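CRISPR-associated endonuclease/helicase Cas3 (Thermus thermophilus HB8, PDB 3SK9) cuts single-stranded DNA with its N-terminal HD nuclease domain, the part present here, and carries a helicase/ATPase domain for CRISPR defence against invading genetic elements. Local coordinates at residues Leu237-Glu240 with Ala241-Leu245; Gly111-Thr114 with Glu115-Arg119; Leu173-Glu176 with Val177-Leu181; Leu218-Tyr221 with Gly222-Pro225. All coordinates share one frame; numbering follows the deposited sequence.

Interaction 1: residues Leu237-Glu240 with Ala241-Leu245; sequences LAQE and ALNRL
Two different first torsions place the amides of Q239 and N243 within reach of each other. CG of Q239 is anti to the backbone N (chi1 -166°) and its chain then bends at chi2. CG of N243 is anti to the carbonyl carbon and beside the backbone N, which leans its amide back toward Q239. The two residues are one helical turn apart. NE2 of Q239 donates to OD1 of N243 at 3.3 Å, with a bent N-H angle of 143°. OD1 lies in the amide plane of Q239. The donor, however, stands above the carbonyl plane of N243, away from its lone pairs, and the two amide planes are 53° apart. The backbone here is regular alpha helix. N of A241 donates to O of L237 at 2.9 Å, and N of L242, N243 and R244 follow to A238, Q239 and E240. CG of L242 rests 3.2 Å from O of A238. E240 and R244 carry opposite charges, but OE1 of E240 stays 5.3 Å from NH2 of R244. E240 instead uses OE2 in a salt bridge with R236, one turn earlier. The apolar side of helix 230-246 faces inward. A241 meets V212 and L242 meets F208, both on helix 196-213, while A238 and L242 pack on A39 of helix 26-43.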
ATOM      1  N   LEU A 237     -11.785  12.411  -0.370  1.00 21.08           N
ATOM      2  CA  LEU A 237     -12.163  11.628  -1.527  1.00 17.91           C
ATOM      3  C   LEU A 237     -12.424  10.173  -1.107  1.00 18.67           C
ATOM      4  O   LEU A 237     -13.309   9.499  -1.647  1.00 22.69           O
ATOM      5  CB  LEU A 237     -11.039  11.666  -2.576  1.00 20.65           C
ATOM      6  CG  LEU A 237     -10.824  13.001  -3.316  1.00 22.63           C
ATOM      7  CD1 LEU A 237      -9.495  12.855  -4.125  1.00 23.74           C
ATOM      8  CD2 LEU A 237     -11.986  13.268  -4.247  1.00 27.85           C
ATOM      9  N   ALA A 238     -11.627   9.676  -0.176  1.00 18.38           N
ATOM     10  CA  ALA A 238     -11.799   8.285   0.293  1.00 18.83           C
ATOM     11  C   ALA A 238     -13.159   8.112   0.962  1.00 21.70           C
ATOM     12  O   ALA A 238     -13.855   7.119   0.765  1.00 22.32           O
ATOM     13  CB  ALA A 238     -10.685   7.928   1.282  1.00 20.92           C
ATOM     14  N   GLN A 239     -13.533   9.086   1.775  1.00 24.60           N
ATOM     15  CA  GLN A 239     -14.813   8.990   2.480  1.00 24.40           C
ATOM     16  C   GLN A 239     -15.959   9.024   1.466  1.00 21.49           C
ATOM     17  O   GLN A 239     -16.911   8.241   1.573  1.00 23.56           O
ATOM     18  CB  GLN A 239     -14.950  10.105   3.526  1.00 28.98           C
ATOM     19  CG  GLN A 239     -16.123   9.847   4.522  1.00 42.28           C
ATOM     20  CD  GLN A 239     -16.061   8.431   5.160  1.00 60.18           C
ATOM     21  OE1 GLN A 239     -15.088   8.079   5.836  1.00 57.27           O
ATOM     22  NE2 GLN A 239     -17.100   7.619   4.917  1.00 58.69           N
ATOM     23  N   GLU A 240     -15.864   9.878   0.453  1.00 23.70           N
ATOM     24  CA  GLU A 240     -16.913   9.923  -0.588  1.00 23.94           C
ATOM     25  C   GLU A 240     -17.002   8.619  -1.356  1.00 18.84           C
ATOM     26  O   GLU A 240     -18.086   8.165  -1.700  1.00 24.77           O
ATOM     27  CB  GLU A 240     -16.690  11.066  -1.592  1.00 33.19           C
ATOM     28  CG  GLU A 240     -17.098  12.437  -1.112  1.00 46.60           C
ATOM     29  CD  GLU A 240     -17.016  13.475  -2.227  1.00 68.52           C
ATOM     30  OE1 GLU A 240     -18.064  14.063  -2.581  1.00 73.74           O
ATOM     31  OE2 GLU A 240     -15.904  13.692  -2.764  1.00 72.26           O
ATOM     32  N   ALA A 241     -15.845   8.042  -1.648  1.00 21.82           N
ATOM     33  CA  ALA A 241     -15.767   6.832  -2.449  1.00 19.90           C
ATOM     34  C   ALA A 241     -16.364   5.698  -1.638  1.00 23.66           C
ATOM     35  O   ALA A 241     -17.141   4.891  -2.153  1.00 24.48           O
ATOM     36  CB  ALA A 241     -14.321   6.503  -2.782  1.00 20.02           C
ATOM     37  N   LEU A 242     -16.011   5.625  -0.367  1.00 18.28           N
ATOM     38  CA  LEU A 242     -16.565   4.522   0.448  1.00 19.74           C
ATOM     39  C   LEU A 242     -18.081   4.652   0.531  1.00 27.76           C
ATOM     40  O   LEU A 242     -18.795   3.647   0.430  1.00 27.69           O
ATOM     41  CB  LEU A 242     -15.914   4.449   1.816  1.00 25.21           C
ATOM     42  CG  LEU A 242     -14.420   4.151   1.696  1.00 33.08           C
ATOM     43  CD1 LEU A 242     -13.836   4.325   3.043  1.00 25.95           C
ATOM     44  CD2 LEU A 242     -14.171   2.723   1.142  1.00 27.67           C
ATOM     45  N   ASN A 243     -18.567   5.886   0.656  1.00 22.14           N
ATOM     46  CA  ASN A 243     -20.015   6.141   0.654  1.00 27.28           C
ATOM     47  C   ASN A 243     -20.677   5.655  -0.652  1.00 34.63           C
ATOM     48  O   ASN A 243     -21.652   4.929  -0.614  1.00 29.50           O
ATOM     49  CB  ASN A 243     -20.303   7.629   0.905  1.00 28.97           C
ATOM     50  CG  ASN A 243     -20.026   8.044   2.330  1.00 32.54           C
ATOM     51  OD1 ASN A 243     -19.861   7.197   3.220  1.00 40.55           O
ATOM     52  ND2 ASN A 243     -19.980   9.359   2.567  1.00 42.57           N
ATOM     53  N   ARG A 244     -20.116   6.026  -1.802  1.00 29.17           N
ATOM     54  CA  ARG A 244     -20.659   5.614  -3.098  1.00 34.12           C
ATOM     55  C   ARG A 244     -20.634   4.088  -3.278  1.00 37.97           C
ATOM     56  O   ARG A 244     -21.607   3.491  -3.764  1.00 35.99           O
ATOM     57  CB  ARG A 244     -19.886   6.300  -4.245  1.00 35.06           C
ATOM     58  CG  ARG A 244     -20.446   6.011  -5.647  1.00 57.11           C
ATOM     59  CD  ARG A 244     -19.758   6.875  -6.721  1.00 66.03           C
ATOM     60  NE  ARG A 244     -19.439   8.214  -6.224  1.00 74.80           N
ATOM     61  CZ  ARG A 244     -18.629   9.079  -6.833  1.00 86.43           C
ATOM     62  NH1 ARG A 244     -18.047   8.764  -7.990  1.00 86.02           N
ATOM     63  NH2 ARG A 244     -18.397  10.264  -6.282  1.00 87.22           N
ATOM     64  N   LEU A 245     -19.527   3.449  -2.899  1.00 31.60           N
ATOM     65  CA  LEU A 245     -19.383   2.015  -3.134  1.00 28.46           C
ATOM     66  C   LEU A 245     -20.402   1.265  -2.302  1.00 36.56           C
ATOM     67  O   LEU A 245     -20.783   0.153  -2.642  1.00 43.62           O
ATOM     68  CB  LEU A 245     -17.954   1.513  -2.797  1.00 25.93           C
ATOM     69  CG  LEU A 245     -16.936   1.953  -3.848  1.00 33.38           C
ATOM     70  CD1 LEU A 245     -15.481   1.769  -3.369  1.00 27.30           C
ATOM     71  CD2 LEU A 245     -17.188   1.202  -5.167  1.00 38.61           C
TER

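Interaction 2: residues Gly111-Thr114 with Glu115-Arg119; sequences GVFT and ELFLR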
ATOM      1  N   GLY A 111       3.807  -6.585  -8.681  1.00 17.38           N
ATOM      2  CA  GLY A 111       3.719  -7.047  -7.292  1.00 16.73           C
ATOM      3  C   GLY A 111       4.886  -7.915  -6.845  1.00 19.14           C
ATOM      4  O   GLY A 111       5.246  -7.937  -5.646  1.00 21.06           O
ATOM      5  N   VAL A 112       5.539  -8.570  -7.807  1.00 18.58           N
ATOM      6  CA  VAL A 112       6.753  -9.337  -7.521  1.00 17.20           C
ATOM      7  C   VAL A 112       7.843  -8.364  -7.088  1.00 20.09           C
ATOM      8  O   VAL A 112       8.581  -8.607  -6.106  1.00 19.81           O
ATOM      9  CB  VAL A 112       7.229 -10.139  -8.746  1.00 19.13           C
ATOM     10  CG1 VAL A 112       8.561 -10.822  -8.478  1.00 23.50           C
ATOM     11  CG2 VAL A 112       6.184 -11.168  -9.178  1.00 19.78           C
ATOM     12  N   PHE A 113       7.969  -7.256  -7.820  1.00 18.89           N
ATOM     13  CA  PHE A 113       8.920  -6.203  -7.388  1.00 18.09           C
ATOM     14  C   PHE A 113       8.522  -5.624  -6.052  1.00 16.37           C
ATOM     15  O   PHE A 113       9.387  -5.365  -5.196  1.00 18.14           O
ATOM     16  CB  PHE A 113       9.032  -5.096  -8.414  1.00 18.66           C
ATOM     17  CG  PHE A 113       9.737  -5.526  -9.692  1.00 21.79           C
ATOM     18  CD1 PHE A 113      11.095  -5.323  -9.849  1.00 31.55           C
ATOM     19  CD2 PHE A 113       9.032  -6.141 -10.703  1.00 27.45           C
ATOM     20  CE1 PHE A 113      11.732  -5.700 -11.035  1.00 24.50           C
ATOM     21  CE2 PHE A 113       9.664  -6.517 -11.889  1.00 34.08           C
ATOM     22  CZ  PHE A 113      11.005  -6.297 -12.045  1.00 24.75           C
ATOM     23  N   THR A 114       7.227  -5.438  -5.804  1.00 19.44           N
ATOM     24  CA  THR A 114       6.849  -4.874  -4.503  1.00 23.75           C
ATOM     25  C   THR A 114       7.358  -5.838  -3.426  1.00 22.68           C
ATOM     26  O   THR A 114       7.931  -5.415  -2.409  1.00 19.46           O
ATOM     27  CB  THR A 114       5.308  -4.726  -4.379  1.00 20.13           C
ATOM     28  OG1 THR A 114       4.863  -3.756  -5.314  1.00 19.01           O
ATOM     29  CG2 THR A 114       4.894  -4.307  -2.909  1.00 19.54           C
ATOM     30  N   GLU A 115       7.135  -7.136  -3.618  1.00 16.51           N
ATOM     31  CA  GLU A 115       7.561  -8.080  -2.590  1.00 18.20           C
ATOM     32  C   GLU A 115       9.100  -8.019  -2.366  1.00 21.82           C
ATOM     33  O   GLU A 115       9.563  -7.967  -1.233  1.00 20.36           O
ATOM     34  CB  GLU A 115       7.087  -9.504  -2.902  1.00 22.33           C
ATOM     35  CG  GLU A 115       7.644 -10.573  -1.914  1.00 17.72           C
ATOM     36  CD  GLU A 115       7.224 -11.980  -2.253  1.00 26.72           C
ATOM     37  OE1 GLU A 115       6.474 -12.159  -3.237  1.00 26.94           O
ATOM     38  OE2 GLU A 115       7.627 -12.916  -1.522  1.00 27.59           O
ATOM     39  N   LEU A 116       9.892  -8.040  -3.446  1.00 19.59           N
ATOM     40  CA  LEU A 116      11.357  -7.984  -3.293  1.00 19.36           C
ATOM     41  C   LEU A 116      11.806  -6.697  -2.609  1.00 24.06           C
ATOM     42  O   LEU A 116      12.697  -6.743  -1.781  1.00 21.76           O
ATOM     43  CB  LEU A 116      12.052  -8.093  -4.628  1.00 21.20           C
ATOM     44  CG  LEU A 116      11.893  -9.464  -5.292  1.00 23.21           C
ATOM     45  CD1 LEU A 116      12.470  -9.412  -6.710  1.00 26.05           C
ATOM     46  CD2 LEU A 116      12.583 -10.477  -4.434  1.00 29.60           C
ATOM     47  N   PHE A 117      11.209  -5.572  -2.979  1.00 19.17           N
ATOM     48  CA  PHE A 117      11.621  -4.284  -2.429  1.00 23.42           C
ATOM     49  C   PHE A 117      11.289  -4.245  -0.946  1.00 25.60           C
ATOM     50  O   PHE A 117      12.102  -3.801  -0.129  1.00 24.67           O
ATOM     51  CB  PHE A 117      10.921  -3.096  -3.128  1.00 22.57           C
ATOM     52  CG  PHE A 117      11.248  -2.962  -4.607  1.00 20.26           C
ATOM     53  CD1 PHE A 117      12.354  -3.575  -5.157  1.00 20.11           C
ATOM     54  CD2 PHE A 117      10.446  -2.183  -5.424  1.00 24.87           C
ATOM     55  CE1 PHE A 117      12.645  -3.420  -6.501  1.00 24.20           C
ATOM     56  CE2 PHE A 117      10.756  -2.018  -6.775  1.00 27.16           C
ATOM     57  CZ  PHE A 117      11.833  -2.640  -7.304  1.00 31.98           C
ATOM     58  N   LEU A 118      10.091  -4.728  -0.589  1.00 18.78           N
ATOM     59  CA  LEU A 118       9.634  -4.587   0.786  1.00 20.21           C
ATOM     60  C   LEU A 118      10.402  -5.528   1.720  1.00 21.77           C
ATOM     61  O   LEU A 118      10.543  -5.195   2.909  1.00 18.59           O
ATOM     62  CB  LEU A 118       8.115  -4.798   0.908  1.00 20.36           C
ATOM     63  CG  LEU A 118       7.275  -3.654   0.321  1.00 21.60           C
ATOM     64  CD1 LEU A 118       5.742  -3.891   0.576  1.00 21.43           C
ATOM     65  CD2 LEU A 118       7.702  -2.322   0.941  1.00 28.32           C
ATOM     66  N   ARG A 119      10.876  -6.683   1.213  1.00 20.10           N
ATOM     67  CA  ARG A 119      11.658  -7.601   2.041  1.00 28.35           C
ATOM     68  C   ARG A 119      12.865  -6.837   2.577  1.00 28.84           C
ATOM     69  O   ARG A 119      13.222  -6.948   3.751  1.00 30.85           O
ATOM     70  CB  ARG A 119      12.125  -8.843   1.261  1.00 27.58           C
ATOM     71  CG  ARG A 119      11.006  -9.907   1.072  1.00 23.99           C
ATOM     72  CD  ARG A 119      11.463 -11.065   0.159  1.00 29.90           C
ATOM     73  NE  ARG A 119      12.571 -11.836   0.719  1.00 33.44           N
ATOM     74  CZ  ARG A 119      12.447 -13.001   1.356  1.00 46.66           C
ATOM     75  NH1 ARG A 119      11.240 -13.551   1.548  1.00 37.28           N
ATOM     76  NH2 ARG A 119      13.539 -13.625   1.813  1.00 45.16           N
TER
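T114 and F113 have the most surface buried here, followed by E115. They lie on helix 110-124 of the Cas3 HD domain, a mostly helical metal-dependent nuclease fold. T114 and F113 meet the following turn; E115 meets the preceding one. T114 turns its methyl along the helix. CG2 is anti to the backbone N, and it touches CD1 of L118 at 3.6 Å. The two side chains lie side by side and point the same way. The hydroxyl OG1 takes the other branch and serves the metal-site region: it is hydrogen-bonded to N of G77 and to the backbone O of H74, a residue that binds the divalent metal. This is consistent with a second-shell role, joining this helix to the backbone at H74 and G77. E115 has its polar partner outside the helix. Its chain is fully extended, and OE1 accepts from N of A147, while CB sits 3.6 Å from O of V112. F113 and F117 form an oblique aromatic pair, with centroids 5.9 Å apart and planes at 58°. CB of F113 makes a CH-pi contact over the face of the F117 ring, 4.2 Å from its centroid. CZ of F117 comes to the edge of the F113 ring, near its plane. Further out, F113 meets the ring of F83 and F117 makes a cation-pi contact with R170. The carbonyl of F113 has two roles: it accepts the backbone N-H of F117 at 2.9 Å, and its O stands over one face of the F117 ring, 3.1 Å from CG.

Interaction 3: residues Leu173-Glu176 with Val177-Leu181; sequences LLEE and VFRRL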
ATOM      1  N   LEU A 173      10.446   7.109  -1.458  1.00 19.27           N
ATOM      2  CA  LEU A 173       8.985   7.014  -1.520  1.00 18.82           C
ATOM      3  C   LEU A 173       8.378   6.374  -0.256  1.00 22.52           C
ATOM      4  O   LEU A 173       7.372   6.844   0.293  1.00 19.53           O
ATOM      5  CB  LEU A 173       8.585   6.179  -2.740  1.00 21.84           C
ATOM      6  CG  LEU A 173       8.681   6.902  -4.079  1.00 21.09           C
ATOM      7  CD1 LEU A 173       8.598   5.935  -5.176  1.00 21.85           C
ATOM      8  CD2 LEU A 173       7.575   7.998  -4.231  1.00 20.75           C
ATOM      9  N   LEU A 174       8.961   5.272   0.191  1.00 22.66           N
ATOM     10  CA  LEU A 174       8.499   4.675   1.456  1.00 21.84           C
ATOM     11  C   LEU A 174       8.578   5.665   2.638  1.00 24.30           C
ATOM     12  O   LEU A 174       7.669   5.769   3.445  1.00 23.83           O
ATOM     13  CB  LEU A 174       9.340   3.441   1.777  1.00 23.13           C
ATOM     14  CG  LEU A 174       8.900   2.790   3.116  1.00 26.35           C
ATOM     15  CD1 LEU A 174       9.165   1.306   3.037  1.00 27.81           C
ATOM     16  CD2 LEU A 174       9.633   3.434   4.331  1.00 27.11           C
ATOM     17  N   GLU A 175       9.683   6.396   2.751  1.00 21.55           N
ATOM     18  CA  GLU A 175       9.820   7.350   3.831  1.00 29.31           C
ATOM     19  C   GLU A 175       8.751   8.445   3.700  1.00 27.69           C
ATOM     20  O   GLU A 175       8.168   8.875   4.685  1.00 23.80           O
ATOM     21  CB  GLU A 175      11.258   7.912   3.806  1.00 32.52           C
ATOM     22  CG  GLU A 175      11.683   8.604   5.033  1.00 37.19           C
ATOM     23  CD  GLU A 175      11.669   7.722   6.266  1.00 30.36           C
ATOM     24  OE1 GLU A 175      11.974   6.501   6.183  1.00 39.90           O
ATOM     25  OE2 GLU A 175      11.318   8.289   7.330  1.00 48.89           O
ATOM     26  N   GLU A 176       8.451   8.890   2.483  1.00 21.02           N
ATOM     27  CA  GLU A 176       7.440   9.937   2.314  1.00 26.16           C
ATOM     28  C   GLU A 176       6.028   9.515   2.794  1.00 21.06           C
ATOM     29  O   GLU A 176       5.309  10.311   3.348  1.00 27.14           O
ATOM     30  CB  GLU A 176       7.407  10.386   0.861  1.00 24.65           C
ATOM     31  CG  GLU A 176       6.538  11.569   0.566  1.00 33.67           C
ATOM     32  CD  GLU A 176       7.171  12.919   0.924  1.00 36.67           C
ATOM     33  OE1 GLU A 176       8.277  12.975   1.503  1.00 35.31           O
ATOM     34  OE2 GLU A 176       6.554  13.957   0.649  1.00 44.75           O
ATOM     35  N   VAL A 177       5.628   8.295   2.476  1.00 24.90           N
ATOM     36  CA  VAL A 177       4.342   7.770   2.906  1.00 22.06           C
ATOM     37  C   VAL A 177       4.324   7.613   4.422  1.00 22.90           C
ATOM     38  O   VAL A 177       3.423   8.112   5.065  1.00 25.00           O
ATOM     39  CB  VAL A 177       4.070   6.424   2.224  1.00 23.13           C
ATOM     40  CG1 VAL A 177       2.787   5.782   2.795  1.00 25.15           C
ATOM     41  CG2 VAL A 177       3.930   6.649   0.685  1.00 25.69           C
ATOM     42  N   PHE A 178       5.328   6.948   5.002  1.00 26.84           N
ATOM     43  CA  PHE A 178       5.348   6.772   6.470  1.00 28.88           C
ATOM     44  C   PHE A 178       5.322   8.105   7.204  1.00 30.25           C
ATOM     45  O   PHE A 178       4.598   8.291   8.193  1.00 29.32           O
ATOM     46  CB  PHE A 178       6.565   5.954   6.906  1.00 27.97           C
ATOM     47  CG  PHE A 178       6.331   4.481   6.848  1.00 32.71           C
ATOM     48  CD1 PHE A 178       6.226   3.740   8.011  1.00 42.78           C
ATOM     49  CD2 PHE A 178       6.103   3.849   5.643  1.00 42.73           C
ATOM     50  CE1 PHE A 178       5.955   2.382   7.967  1.00 44.04           C
ATOM     51  CE2 PHE A 178       5.834   2.463   5.594  1.00 41.19           C
ATOM     52  CZ  PHE A 178       5.774   1.740   6.747  1.00 41.15           C
ATOM     53  N   ARG A 179       6.091   9.055   6.704  1.00 27.38           N
ATOM     54  CA  ARG A 179       6.113  10.378   7.324  1.00 31.82           C
ATOM     55  C   ARG A 179       4.772  11.121   7.213  1.00 27.16           C
ATOM     56  O   ARG A 179       4.297  11.696   8.183  1.00 30.65           O
ATOM     57  CB  ARG A 179       7.231  11.222   6.726  1.00 36.48           C
ATOM     58  CG  ARG A 179       7.341  12.612   7.371  1.00 39.88           C
ATOM     59  CD  ARG A 179       8.605  13.341   6.907  1.00 36.39           C
ATOM     60  NE  ARG A 179       8.837  13.215   5.463  1.00 45.25           N
ATOM     61  CZ  ARG A 179       9.790  12.444   4.933  1.00 52.20           C
ATOM     62  NH1 ARG A 179      10.611  11.752   5.715  1.00 57.53           N
ATOM     63  NH2 ARG A 179       9.951  12.389   3.625  1.00 57.66           N
ATOM     64  N   ARG A 180       4.167  11.109   6.029  1.00 26.82           N
ATOM     65  CA  ARG A 180       2.866  11.739   5.822  1.00 28.28           C
ATOM     66  C   ARG A 180       1.739  11.156   6.701  1.00 25.01           C
ATOM     67  O   ARG A 180       0.866  11.894   7.126  1.00 29.93           O
ATOM     68  CB  ARG A 180       2.381  11.636   4.359  1.00 35.54           C
ATOM     69  CG  ARG A 180       3.221  12.252   3.346  1.00 50.41           C
ATOM     70  CD  ARG A 180       2.947  13.695   3.317  1.00 47.66           C
ATOM     71  NE  ARG A 180       3.685  14.111   2.175  1.00 44.29           N
ATOM     72  CZ  ARG A 180       3.212  14.503   1.001  1.00 37.68           C
ATOM     73  NH1 ARG A 180       1.934  14.804   0.746  1.00 33.93           N
ATOM     74  NH2 ARG A 180       4.131  14.687   0.094  1.00 35.87           N
ATOM     75  N   LEU A 181       1.745   9.839   6.901  1.00 26.04           N
ATOM     76  CA  LEU A 181       0.726   9.134   7.700  1.00 27.12           C
ATOM     77  C   LEU A 181       1.000   9.170   9.186  1.00 34.79           C
ATOM     78  O   LEU A 181       0.129   8.823   9.990  1.00 30.27           O
ATOM     79  CB  LEU A 181       0.654   7.654   7.308  1.00 29.00           C
ATOM     80  CG  LEU A 181      -0.299   7.344   6.150  1.00 31.27           C
ATOM     81  CD1 LEU A 181      -1.761   7.409   6.564  1.00 27.95           C
ATOM     82  CD2 LEU A 181      -0.032   8.260   4.956  1.00 27.06           C
TER
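A salt-bridge network of E175, E176, R179 and R180 runs along helix 165-181. E176 sits at its middle. Its chain bends at chi2 (79°), which brings the carboxylate forward, toward the next turn, between the two arginines. OE1 receives NH2 of R179 at 2.8 Å, nearly along its C-O axis. OE2 receives NH2 of R180 at 2.6 Å, on its anti lone pair and with a straight N-H angle of 168°. NE of R180 adds a weak bond to OE2. Both oxygens lie near the guanidinium planes, yet the carboxylate is turned steeply against each. E175 adds a long salt bridge, from OE2 to NH1 of R179 at 3.9 Å, and its OE1 pairs with K125. The other side of the helix is apolar. There CD2 of L174 packs on CD2 of F178 at 3.8 Å, and both residues touch L73. V177 faces M30 of helix 26-43. NH2 of R180 also donates to O of P225, so one guanidinium joins the helix to a loop. The pattern is that of an amphipathic helix, with i to i+3 and i to i+4 ion pairs along its charged side.

Interaction 4: residues Leu218-Tyr221 with Gly222-Pro225; sequences LFPY and GRDP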
ATOM      1  N   LEU A 218     -13.116   7.929  -8.803  1.00 23.27           N
ATOM      2  CA  LEU A 218     -13.151   8.169  -7.355  1.00 23.85           C
ATOM      3  C   LEU A 218     -11.961   9.051  -6.921  1.00 25.41           C
ATOM      4  O   LEU A 218     -12.062   9.880  -5.993  1.00 21.85           O
ATOM      5  CB  LEU A 218     -13.072   6.806  -6.619  1.00 19.50           C
ATOM      6  CG  LEU A 218     -14.296   5.910  -6.925  1.00 21.59           C
ATOM      7  CD1 LEU A 218     -14.187   4.548  -6.237  1.00 26.68           C
ATOM      8  CD2 LEU A 218     -15.597   6.655  -6.545  1.00 23.41           C
ATOM      9  N   PHE A 219     -10.832   8.833  -7.606  1.00 22.75           N
ATOM     10  CA  PHE A 219      -9.557   9.461  -7.269  1.00 20.72           C
ATOM     11  C   PHE A 219      -8.974  10.040  -8.553  1.00 19.51           C
ATOM     12  O   PHE A 219      -8.096   9.462  -9.180  1.00 18.66           O
ATOM     13  CB  PHE A 219      -8.610   8.419  -6.624  1.00 21.60           C
ATOM     14  CG  PHE A 219      -8.857   8.245  -5.149  1.00 17.52           C
ATOM     15  CD1 PHE A 219      -9.748   7.280  -4.667  1.00 26.06           C
ATOM     16  CD2 PHE A 219      -8.233   9.099  -4.251  1.00 18.11           C
ATOM     17  CE1 PHE A 219     -10.005   7.181  -3.252  1.00 18.99           C
ATOM     18  CE2 PHE A 219      -8.490   9.031  -2.882  1.00 17.84           C
ATOM     19  CZ  PHE A 219      -9.348   8.074  -2.380  1.00 19.39           C
ATOM     20  N   PRO A 220      -9.449  11.226  -8.928  1.00 23.33           N
ATOM     21  CA  PRO A 220      -9.072  11.795 -10.230  1.00 20.23           C
ATOM     22  C   PRO A 220      -7.571  12.046 -10.396  1.00 19.49           C
ATOM     23  O   PRO A 220      -6.865  12.386  -9.438  1.00 22.07           O
ATOM     24  CB  PRO A 220      -9.810  13.151 -10.253  1.00 25.61           C
ATOM     25  CG  PRO A 220     -10.858  13.086  -9.155  1.00 27.48           C
ATOM     26  CD  PRO A 220     -10.283  12.150  -8.122  1.00 22.78           C
ATOM     27  N   TYR A 221      -7.093  11.893 -11.636  1.00 21.79           N
ATOM     28  CA  TYR A 221      -5.686  12.152 -11.947  1.00 25.06           C
ATOM     29  C   TYR A 221      -5.449  13.647 -11.954  1.00 27.73           C
ATOM     30  O   TYR A 221      -6.386  14.403 -12.252  1.00 28.81           O
ATOM     31  CB  TYR A 221      -5.311  11.588 -13.317  1.00 25.08           C
ATOM     32  CG  TYR A 221      -5.544  10.104 -13.502  1.00 26.61           C
ATOM     33  CD1 TYR A 221      -5.287   9.180 -12.464  1.00 27.06           C
ATOM     34  CD2 TYR A 221      -6.024   9.606 -14.706  1.00 24.73           C
ATOM     35  CE1 TYR A 221      -5.490   7.811 -12.650  1.00 26.01           C
ATOM     36  CE2 TYR A 221      -6.220   8.225 -14.894  1.00 27.23           C
ATOM     37  CZ  TYR A 221      -5.943   7.340 -13.858  1.00 26.99           C
ATOM     38  OH  TYR A 221      -6.149   5.982 -14.044  1.00 27.22           O
ATOM     39  N   GLY A 222      -4.233  14.078 -11.586  1.00 24.11           N
ATOM     40  CA  GLY A 222      -3.835  15.471 -11.706  1.00 27.73           C
ATOM     41  C   GLY A 222      -3.715  16.238 -10.398  1.00 32.29           C
ATOM     42  O   GLY A 222      -3.568  17.481 -10.390  1.00 29.54           O
ATOM     43  N   ARG A 223      -3.745  15.515  -9.280  1.00 24.64           N
ATOM     44  CA  ARG A 223      -3.571  16.139  -7.970  1.00 21.36           C
ATOM     45  C   ARG A 223      -2.086  16.037  -7.689  1.00 21.40           C
ATOM     46  O   ARG A 223      -1.467  15.011  -7.971  1.00 24.98           O
ATOM     47  CB  ARG A 223      -4.416  15.446  -6.867  1.00 18.43           C
ATOM     48  CG  ARG A 223      -5.946  15.718  -7.055  1.00 21.39           C
ATOM     49  CD  ARG A 223      -6.854  14.817  -6.246  1.00 20.02           C
ATOM     50  NE  ARG A 223      -6.771  13.468  -6.779  1.00 20.54           N
ATOM     51  CZ  ARG A 223      -6.336  12.408  -6.114  1.00 23.22           C
ATOM     52  NH1 ARG A 223      -6.010  12.505  -4.813  1.00 20.47           N
ATOM     53  NH2 ARG A 223      -6.273  11.227  -6.762  1.00 20.61           N
ATOM     54  N   ASP A 224      -1.513  17.088  -7.101  1.00 24.08           N
ATOM     55  CA  ASP A 224      -0.072  17.142  -6.881  1.00 24.77           C
ATOM     56  C   ASP A 224       0.286  16.693  -5.482  1.00 26.56           C
ATOM     57  O   ASP A 224      -0.010  17.399  -4.515  1.00 27.87           O
ATOM     58  CB  ASP A 224       0.419  18.602  -7.110  1.00 32.35           C
ATOM     59  CG  ASP A 224       1.932  18.780  -6.885  1.00 34.33           C
ATOM     60  OD1 ASP A 224       2.390  19.939  -7.036  1.00 40.12           O
ATOM     61  OD2 ASP A 224       2.673  17.808  -6.543  1.00 30.15           O
ATOM     62  N   PRO A 225       0.976  15.535  -5.366  1.00 22.91           N
ATOM     63  CA  PRO A 225       1.291  14.977  -4.058  1.00 21.39           C
ATOM     64  C   PRO A 225       2.382  15.749  -3.297  1.00 23.45           C
ATOM     65  O   PRO A 225       2.615  15.477  -2.136  1.00 27.78           O
ATOM     66  CB  PRO A 225       1.748  13.543  -4.390  1.00 23.67           C
ATOM     67  CG  PRO A 225       2.372  13.660  -5.756  1.00 22.28           C
ATOM     68  CD  PRO A 225       1.427  14.640  -6.469  1.00 19.05           C
TER
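G222 follows Y221 at a bend in the loop. Its backbone angles, phi 108° and psi 12°, would press any CB against O of Y221; the position calls for glycine. Y221 itself meets the ring of H24. R223 comes next and carries the contact. Its CG is anti to the carbonyl carbon, and the chain bends at chi3 to bring the guanidinium beside P220. NE and NH2 both donate to O of P220, at 2.9 Å and 3.0 Å. The grip is side-on, with two nitrogens on one oxygen. NE lies in the carbonyl plane, while NH2 stands above it. The oxygen is close to the guanidinium plane for both bonds. NH2 also approaches the edge of the F219 ring, 3.8 Å from CD2, with ring and guanidinium planes 56° apart. That nitrogen has a further partner in D32 of helix 26-43, a salt bridge that links the loop to a helix bearing the metal ligand H29. After R223 the chain leaves the contact. D224 pairs with R226, and P225 packs against L27 and A28. The bonds of R223 are those of an arginine side chain bridging back to a carbonyl three residues earlier, within the loop between helices 196-213 and 230-246 of the HD domain, near the metal site.

Interactions 1 and 4 touch. CZ of F219 lies 3.6 Å from N of A238, and CD1 of L237 lies 3.6 Å from NH1 of R223, so the loop packs on helix 230-246. The guanidinium of R180 joins interactions 3 and 4, its NH2 lying 2.8 Å from O of P225. Interaction 2 stands apart from interaction 1, with centres about 29 Å apart on opposite sides of the chain's centre. The metal site relates all four: the side chain of T114 lies about 6 Å from those of H74 and D75, that of F219 about 7 Å from H29, that of V177 about 9 Å from H29, and that of L237 about 11 Å from H29.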